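Local coordinates for protein sortase B (Clostridium perfringens, PDB 5YFK) that probably acts as a class B sortase, a cysteine transpeptidase expected to cleave a sorting signal and anchor surface proteins to the cell wall, at residues S98-L102 / K168-S172; F150-S154 / R192-L197. The protein carries 1 engineered substitution. Residue numbers count along the deposited sequence, not the author numbering.

Both contacts fasten the region between strands 146-159 and 203-210, with its helices 160-166 and 174-186, to the sortase barrel, but at different places. Contact 1 is a small surface meeting of two loops (168 Å² buried) and contact 2 a larger, mostly buried one (348 Å²) in which a loop packs on strand 146-159. Each uses a basic side chain to hold a backbone carbonyl: Lys170 in contact 1, with little apolar packing, and Arg192 in contact 2, beside Ile195 and Leu197 on Phe153. Their centres lie 21 Å apart, their nearest atoms about 9 Å, and their segments alternate along the chain.

Contact 1 (S98-L102 / K168-S172)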
loop_
_atom_site.group_PDB
_atom_site.type_symbol
_atom_site.label_atom_id
_atom_site.label_comp_id
_atom_site.label_asym_id
_atom_site.label_seq_id
_atom_site.Cartn_x
_atom_site.Cartn_y
_atom_site.Cartn_z
ATOM N N SER A 98 -0.866 12.109 -0.036
ATOM C CA SER A 98 -1.812 13.219 0.201
ATOM C C SER A 98 -2.329 13.848 -1.099
ATOM O O SER A 98 -3.439 14.364 -1.116
ATOM C CB SER A 98 -1.141 14.304 1.047
ATOM O OG SER A 98 0.013 14.798 0.378
ATOM N N GLU A 99 -1.603 13.634 -2.199
ATOM C CA GLU A 99 -1.968 14.184 -3.511
ATOM C C GLU A 99 -2.843 13.210 -4.330
ATOM O O GLU A 99 -3.438 13.605 -5.326
ATOM C CB GLU A 99 -0.713 14.552 -4.309
ATOM C CG GLU A 99 0.252 15.483 -3.594
ATOM C CD GLU A 99 -0.453 16.664 -2.935
ATOM O OE1 GLU A 99 -0.413 16.787 -1.680
ATOM O OE2 GLU A 99 -1.112 17.430 -3.673
ATOM N N ASN A 100 -2.988 11.965 -3.867
ATOM C CA ASN A 100 -3.824 11.004 -4.568
ATOM C C ASN A 100 -5.273 11.431 -4.628
ATOM O O ASN A 100 -5.894 11.731 -3.599
ATOM C CB ASN A 100 -3.743 9.622 -3.919
ATOM C CG ASN A 100 -2.896 8.636 -4.714
ATOM O OD1 ASN A 100 -2.284 7.754 -4.121
ATOM N ND2 ASN A 100 -2.975 8.683 -6.031
ATOM N N ASN A 101 -5.836 11.391 -5.831
ATOM C CA ASN A 101 -7.297 11.348 -5.975
ATOM C C ASN A 101 -7.752 9.927 -6.222
ATOM O O ASN A 101 -7.560 9.377 -7.327
ATOM C CB ASN A 101 -7.773 12.280 -7.094
ATOM C CG ASN A 101 -9.288 12.271 -7.271
ATOM O OD1 ASN A 101 -9.958 11.274 -7.021
ATOM N ND2 ASN A 101 -9.838 13.428 -7.571
ATOM N N LEU A 102 -8.368 9.325 -5.201
ATOM C CA LEU A 102 -8.642 7.888 -5.210
ATOM C C LEU A 102 -9.760 7.520 -6.181
ATOM O O LEU A 102 -9.788 6.408 -6.714
ATOM C CB LEU A 102 -8.987 7.393 -3.806
ATOM C CG LEU A 102 -7.847 7.454 -2.785
ATOM C CD1 LEU A 102 -8.322 6.879 -1.455
ATOM C CD2 LEU A 102 -6.649 6.665 -3.311
ATOM N N LYS A 168 4.769 8.887 -9.554
ATOM C CA LYS A 168 3.745 9.804 -10.061
ATOM C C LYS A 168 2.364 9.192 -9.796
ATOM O O LYS A 168 2.196 7.970 -9.933
ATOM C CB LYS A 168 3.888 9.977 -11.577
ATOM C CG LYS A 168 5.177 10.642 -12.046
ATOM C CD LYS A 168 5.379 10.418 -13.539
ATOM C CE LYS A 168 4.393 11.232 -14.379
ATOM N NZ LYS A 168 4.590 11.048 -15.852
ATOM N N THR A 169 1.389 10.050 -9.470
ATOM C CA THR A 169 -0.027 9.667 -9.353
ATOM C C THR A 169 -0.893 10.211 -10.505
ATOM O O THR A 169 -1.981 9.705 -10.766
ATOM C CB THR A 169 -0.629 10.177 -8.035
ATOM O OG1 THR A 169 -0.452 11.599 -7.934
ATOM C CG2 THR A 169 0.064 9.519 -6.807
ATOM N N LYS A 170 -0.327 11.129 -11.268
ATOM C CA LYS A 170 -1.056 11.910 -12.242
ATOM C C LYS A 170 -0.326 11.721 -13.547
ATOM O O LYS A 170 0.889 11.840 -13.575
ATOM C CB LYS A 170 -1.016 13.403 -11.885
ATOM C CG LYS A 170 -1.692 13.762 -10.571
ATOM C CD LYS A 170 -3.181 13.441 -10.625
ATOM C CE LYS A 170 -3.953 14.034 -9.449
ATOM N NZ LYS A 170 -3.716 13.294 -8.179
ATOM N N PHE A 171 -1.068 11.486 -14.630
ATOM C CA PHE A 171 -0.458 11.363 -15.955
ATOM C C PHE A 171 -1.058 12.309 -17.009
ATOM O O PHE A 171 -2.264 12.516 -17.048
ATOM C CB PHE A 171 -0.531 9.916 -16.415
ATOM C CG PHE A 171 0.194 8.969 -15.500
ATOM C CD1 PHE A 171 1.559 8.847 -15.579
ATOM C CD2 PHE A 171 -0.461 8.415 -14.401
ATOM C CE1 PHE A 171 2.256 8.092 -14.650
ATOM C CE2 PHE A 171 0.227 7.678 -13.456
ATOM C CZ PHE A 171 1.599 7.561 -13.551
ATOM N N SER A 172 -0.205 12.882 -17.860
ATOM C CA SER A 172 -0.689 13.773 -18.921
ATOM C C SER A 172 -1.665 13.009 -19.810
ATOM O O SER A 172 -2.868 13.266 -19.785
ATOM C CB SER A 172 0.480 14.304 -19.756
ATOM O OG SER A 172 1.278 15.210 -19.006
#
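Two irregular loops meet here at the protein surface through three residues of 98-102 and two of 168-172. Lys168 makes no contact with 98-102, but its carbonyl accepts a hydrogen bond from the Asn107 side chain and so ties the start of its loop to the barrel. The two backbones come closest where CA of Thr169 lies 6.3 Å from CA of Asn100. The CA-to-CB bond of Thr169 points toward the other loop, and with chi1 p the methyl carbon CG2 of Thr169 lies 3.2 Å from ND2 of Asn100. A methyl cannot accept a hydrogen bond, so this is a close van der Waals approach; the amide of Asn100 has its polar partners elsewhere: OD1 accepts from the Val109 backbone, and ND2 donates to Asp105 and to the Asn107 carbonyl.

Lys170 supplies the polar link. Its CA-to-CB bond runs sideways, but the bent chain, m at chi1, chi2 and chi4, brings NZ of Lys170 within 2.9 Å of O of Glu99, to which it donates a hydrogen bond. The same ammonium forms a salt bridge with Asp105, whose carboxylate also accepts from the backbone N of Asn101. One lysine thus bridges a main-chain carbonyl and an acid of the same connection between strands. The Glu99 side chain leads away, its OE1 accepting from OG of Ser98 at 2.9 Å. Beyond Lys170 the chain departs through Phe171 and Ser172 to helix 174-186. The contact therefore joins the connection between helices 160-166 and 174-186 to that between strands 94-96 and 107-111, with Asn100 and Thr169 both packing on strand 107-111.

Contact 2 (F150-S154 / R192-L197); sequences FEIFS and RDGIDL
Strand segment 150-154 is extended up to Phe153, where phi/psi of -124/-16 marks a classic beta bulge: Phe153 and Ser154 both bond through their backbones to Val221 of the adjacent strand. Against it lies 192-197, a loop whose Arg192-Ile195 portion is a type II beta turn, with Gly194 at phi/psi 77/19. The two backbones come closest at Phe153 and Arg192, CA to CA 5.2 Å.

Arg192 (chi1 t, chi2 and chi3 p) folds its guanidinium back to the strand. O of Ile152, near the guanidinium plane, takes two hydrogen bonds, from NE of Arg192 at 2.7 Å (158° at the hydrogen) and NH1 of Arg192 at 3.0 Å (135°). NH2 donates to the Phe133 carbonyl, and the Phe133 ring adds a cation-pi contact. Toward this guanidinium Glu151 offers charge alone: its OE2 is 3.8 Å from NE of Arg192, a long salt bridge well out of the guanidinium plane. One water donates to O of Phe153 at 2.6 Å and accepts from N of Arg192 at 2.9 Å. The Ile195 carbonyl accepts from the Lys223 side chain.

Ile195 and Leu197 supply the apolar part. CD1 of Ile195 packs on CB of Phe153 at 3.9 Å and also touches the carboxylate carbon CD of Glu151 at 3.4 Å. Leu197 (t, p) covers one face of the Phe153 ring in a CH-pi contact, its CD1 4.2 Å from the ring centroid, with CD2 of Leu197 3.6 Å from CE1 of Phe153. The loop, leading from helix 174-186 to strand 203-210, thus covers strand 146-159, antiparallel between strands 216-225 and 138-143.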
loop_
_atom_site.group_PDB
_atom_site.type_symbol
_atom_site.label_atom_id
_atom_site.label_comp_id
_atom_site.label_asym_id
_atom_site.label_seq_id
_atom_site.Cartn_x
_atom_site.Cartn_y
_atom_site.Cartn_z
ATOM N N PHE A 150 -5.060 -6.693 -6.518
ATOM C CA PHE A 150 -3.940 -6.218 -7.342
ATOM C C PHE A 150 -2.819 -7.267 -7.378
ATOM O O PHE A 150 -2.543 -7.928 -6.370
ATOM C CB PHE A 150 -3.393 -4.925 -6.730
ATOM C CG PHE A 150 -4.333 -3.760 -6.854
ATOM C CD1 PHE A 150 -5.395 -3.625 -5.977
ATOM C CD2 PHE A 150 -4.040 -2.707 -7.709
ATOM C CE1 PHE A 150 -6.240 -2.520 -6.066
ATOM C CE2 PHE A 150 -4.958 -1.681 -7.907
ATOM C CZ PHE A 150 -6.069 -1.597 -7.079
ATOM N N GLU A 151 -2.315 -7.582 -8.570
ATOM C CA GLU A 151 -1.267 -8.573 -8.662
ATOM C C GLU A 151 0.091 -7.893 -8.809
ATOM O O GLU A 151 0.259 -7.026 -9.634
ATOM C CB GLU A 151 -1.479 -9.524 -9.836
ATOM C CG GLU A 151 -0.500 -10.670 -9.806
ATOM C CD GLU A 151 -0.666 -11.636 -10.963
ATOM O OE1 GLU A 151 -1.730 -11.610 -11.611
ATOM O OE2 GLU A 151 0.169 -12.563 -11.048
ATOM N N ILE A 152 0.990 -8.226 -7.896
ATOM C CA ILE A 152 2.329 -7.628 -7.828
ATOM C C ILE A 152 3.112 -8.046 -9.043
ATOM O O ILE A 152 3.187 -9.251 -9.341
ATOM C CB ILE A 152 3.086 -8.115 -6.580
ATOM C CG1 ILE A 152 2.416 -7.532 -5.336
ATOM C CG2 ILE A 152 4.550 -7.693 -6.659
ATOM C CD1 ILE A 152 2.846 -8.180 -4.041
ATOM N N PHE A 153 3.679 -7.069 -9.734
ATOM C CA PHE A 153 4.473 -7.329 -10.951
ATOM C C PHE A 153 5.899 -6.752 -10.854
ATOM O O PHE A 153 6.745 -7.001 -11.716
ATOM C CB PHE A 153 3.732 -6.840 -12.210
ATOM C CG PHE A 153 3.583 -5.353 -12.311
ATOM C CD1 PHE A 153 4.600 -4.577 -12.834
ATOM C CD2 PHE A 153 2.491 -4.712 -11.707
ATOM C CE1 PHE A 153 4.519 -3.198 -12.815
ATOM C CE2 PHE A 153 2.347 -3.342 -11.796
ATOM C CZ PHE A 153 3.340 -2.583 -12.410
ATOM N N SER A 154 6.112 -5.861 -9.897
ATOM C CA SER A 154 7.439 -5.224 -9.754
ATOM C C SER A 154 7.848 -5.151 -8.299
ATOM O O SER A 154 7.069 -4.729 -7.456
ATOM C CB SER A 154 7.447 -3.824 -10.350
ATOM O OG SER A 154 8.743 -3.240 -10.218
ATOM N N ARG A 192 7.042 -10.972 -13.599
ATOM C CA ARG A 192 5.786 -11.710 -13.485
ATOM C C ARG A 192 5.245 -12.067 -14.864
ATOM O O ARG A 192 4.901 -11.183 -15.667
ATOM C CB ARG A 192 4.731 -10.886 -12.733
ATOM C CG ARG A 192 3.460 -11.662 -12.419
ATOM C CD ARG A 192 3.621 -12.575 -11.218
ATOM N NE ARG A 192 3.719 -11.830 -9.967
ATOM C CZ ARG A 192 4.154 -12.350 -8.830
ATOM N NH1 ARG A 192 4.164 -11.618 -7.727
ATOM N NH2 ARG A 192 4.578 -13.616 -8.788
ATOM N N ASP A 193 5.170 -13.368 -15.130
ATOM C CA ASP A 193 4.764 -13.851 -16.436
ATOM C C ASP A 193 3.268 -13.654 -16.653
ATOM O O ASP A 193 2.464 -13.921 -15.758
ATOM C CB ASP A 193 5.099 -15.339 -16.577
ATOM C CG ASP A 193 6.589 -15.611 -16.583
ATOM O OD1 ASP A 193 7.382 -14.682 -16.852
ATOM O OD2 ASP A 193 6.958 -16.795 -16.441
ATOM N N GLY A 194 2.904 -13.186 -17.847
ATOM C CA GLY A 194 1.516 -13.231 -18.319
ATOM C C GLY A 194 0.623 -12.161 -17.699
ATOM O O GLY A 194 -0.599 -12.266 -17.729
ATOM N N ILE A 195 1.237 -11.120 -17.158
ATOM C CA ILE A 195 0.516 -10.108 -16.381
ATOM C C ILE A 195 -0.181 -9.082 -17.299
ATOM O O ILE A 195 -0.986 -8.277 -16.836
ATOM C CB ILE A 195 1.473 -9.391 -15.396
ATOM C CG1 ILE A 195 0.694 -8.753 -14.242
ATOM C CG2 ILE A 195 2.299 -8.327 -16.097
ATOM C CD1 ILE A 195 0.934 -9.427 -12.914
ATOM N N ASP A 196 0.042 -9.203 -18.610
ATOM C CA ASP A 196 -0.511 -8.264 -19.608
ATOM C C ASP A 196 -0.572 -6.822 -19.066
ATOM O O ASP A 196 -1.618 -6.169 -19.137
ATOM C CB ASP A 196 -1.908 -8.738 -20.006
ATOM C CG ASP A 196 -2.463 -8.035 -21.241
ATOM O OD1 ASP A 196 -1.692 -7.418 -21.996
ATOM O OD2 ASP A 196 -3.707 -7.970 -21.358
ATOM N N LEU A 197 0.584 -6.250 -18.756
ATOM C CA LEU A 197 0.617 -4.906 -18.225
ATOM C C LEU A 197 0.396 -3.934 -19.389
ATOM O O LEU A 197 1.036 -4.059 -20.453
ATOM C CB LEU A 197 1.955 -4.618 -17.535
ATOM C CG LEU A 197 2.009 -3.299 -16.754
ATOM C CD1 LEU A 197 1.005 -3.270 -15.616
ATOM C CD2 LEU A 197 3.421 -2.993 -16.246
HETATM O O HOH W 1 7.176 -8.074 -14.049
#